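Local coordinates for oxidoreductase protein (Agrobacterium radiobacter, PDB 5UI9), which binds NAD and a small dihydroxy acid and probably catalyses an NAD-dependent oxidoreduction, as other members of the GFO/IDH/MocA family do, at residues K321-A324 with L325-A329. Residues are numbered along the deposited sequence; the frame is centred on the assembly and turned at random.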
loop_
_atom_site.group_PDB
_atom_site.type_symbol
_atom_site.label_atom_id
_atom_site.label_comp_id
_atom_site.label_asym_id
_atom_site.label_seq_id
_atom_site.Cartn_x
_atom_site.Cartn_y
_atom_site.Cartn_z
ATOM N N LYS A 321 0.122 -23.130 2.460
ATOM C CA LYS A 321 0.516 -22.080 1.510
ATOM C C LYS A 321 0.257 -20.671 2.051
ATOM O O LYS A 321 0.886 -19.715 1.602
ATOM C CB LYS A 321 -0.138 -22.308 0.145
ATOM C CG LYS A 321 0.433 -23.540 -0.564
ATOM C CD LYS A 321 -0.276 -23.870 -1.870
ATOM C CE LYS A 321 -1.556 -24.650 -1.628
ATOM N NZ LYS A 321 -2.303 -24.898 -2.891
ATOM N N THR A 322 -0.662 -20.552 3.008
ATOM C CA THR A 322 -0.830 -19.331 3.787
ATOM C C THR A 322 0.229 -19.258 4.886
ATOM O O THR A 322 0.901 -18.229 5.039
ATOM C CB THR A 322 -2.243 -19.251 4.403
ATOM O OG1 THR A 322 -3.196 -19.033 3.358
ATOM C CG2 THR A 322 -2.352 -18.124 5.423
ATOM N N PHE A 323 0.371 -20.340 5.650
ATOM C CA PHE A 323 1.294 -20.349 6.787
ATOM C C PHE A 323 2.740 -20.087 6.383
ATOM O O PHE A 323 3.453 -19.388 7.095
ATOM C CB PHE A 323 1.212 -21.647 7.606
ATOM C CG PHE A 323 1.838 -21.513 8.962
ATOM C CD1 PHE A 323 3.211 -21.683 9.131
ATOM C CD2 PHE A 323 1.072 -21.144 10.058
ATOM C CE1 PHE A 323 3.803 -21.510 10.370
ATOM C CE2 PHE A 323 1.657 -20.982 11.306
ATOM C CZ PHE A 323 3.024 -21.167 11.462
ATOM N N ALA A 324 3.160 -20.655 5.255
ATOM C CA ALA A 324 4.471 -20.364 4.657
ATOM C C ALA A 324 4.746 -18.867 4.517
ATOM O O ALA A 324 5.871 -18.422 4.752
ATOM C CB ALA A 324 4.593 -21.035 3.300
ATOM N N LEU A 325 3.713 -18.108 4.142
ATOM C CA LEU A 325 3.828 -16.660 3.965
ATOM C C LEU A 325 4.077 -15.959 5.291
ATOM O O LEU A 325 4.820 -14.979 5.331
ATOM C CB LEU A 325 2.588 -16.062 3.283
ATOM C CG LEU A 325 2.099 -16.674 1.967
ATOM C CD1 LEU A 325 0.865 -15.945 1.456
ATOM C CD2 LEU A 325 3.175 -16.697 0.891
ATOM N N VAL A 326 3.467 -16.462 6.365
ATOM C CA VAL A 326 3.704 -15.933 7.714
ATOM C C VAL A 326 5.164 -16.142 8.132
ATOM O O VAL A 326 5.831 -15.200 8.561
ATOM C CB VAL A 326 2.749 -16.558 8.763
ATOM C CG1 VAL A 326 3.170 -16.212 10.193
ATOM C CG2 VAL A 326 1.321 -16.097 8.512
ATOM N N GLU A 327 5.647 -17.374 8.002
ATOM C CA GLU A 327 7.023 -17.704 8.370
ATOM C C GLU A 327 8.032 -16.960 7.473
ATOM O O GLU A 327 9.055 -16.485 7.956
ATOM C CB GLU A 327 7.233 -19.225 8.333
ATOM C CG GLU A 327 8.580 -19.687 8.873
ATOM C CD GLU A 327 8.590 -21.160 9.248
ATOM O OE1 GLU A 327 7.863 -21.529 10.196
ATOM O OE2 GLU A 327 9.319 -21.946 8.595
ATOM N N ALA A 328 7.717 -16.844 6.182
ATOM C CA ALA A 328 8.538 -16.079 5.245
ATOM C C ALA A 328 8.593 -14.587 5.589
ATOM O O ALA A 328 9.632 -13.959 5.418
ATOM C CB ALA A 328 8.031 -16.265 3.824
ATOM N N ALA A 329 7.479 -14.030 6.060
ATOM C CA ALA A 329 7.421 -12.626 6.459
ATOM C C ALA A 329 8.310 -12.314 7.659
ATOM O O ALA A 329 9.010 -11.297 7.658
ATOM C CB ALA A 329 5.983 -12.201 6.732
#
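Phe-323 and Glu-327, one helical turn apart, meet at the rim of the aromatic ring: OE1 of Glu-327 lies near the ring plane, 4.1 Å from CE1 of Phe-323. The carboxylate is turned 82° against the ring, so the two flat groups do not stack. The i to i+4 spacing places both residues on one flank of the helix, and there CG anti to the backbone N (chi1 -163° for Phe-323, -172° for Glu-327) orients the ring and the carboxylate chain. OE1 also accepts a hydrogen bond from the backbone N of Leu-104, fixing the carboxylate at the start of helix 104-116; a negative group there would probably be favoured by the helix dipole. Glu-327 N donates to Phe-323 O at 3.1 Å.

On another flank, the branch point of Leu-325 sits over the preceding turn, its CG 3.3 Å from Lys-321 O, while its side chain touches Val-194 and Leu-197 of strand 194-202. Ala-328 contributes just a methyl, CB lying 3.2 Å from Ala-324 O, the same oxygen that accepts its backbone N at 2.8 Å. Thr-322 O, by contrast, is shared by two amides, both bound weakly: Leu-325 N at 3.0 Å and Val-326 N at 3.4 Å. OG1 of Thr-322 is held by Asp-185 and Arg-188 of helix 175-191, against which Val-326 also packs through Ile-181. The i to i+4 pairs Phe-323/Glu-327 and Ala-324/Ala-328 give the alpha-helical pattern, here in the C-terminal helix 316-335 joining helix 175-191 and the mixed sheet to the Rossmann-fold helix 104-116.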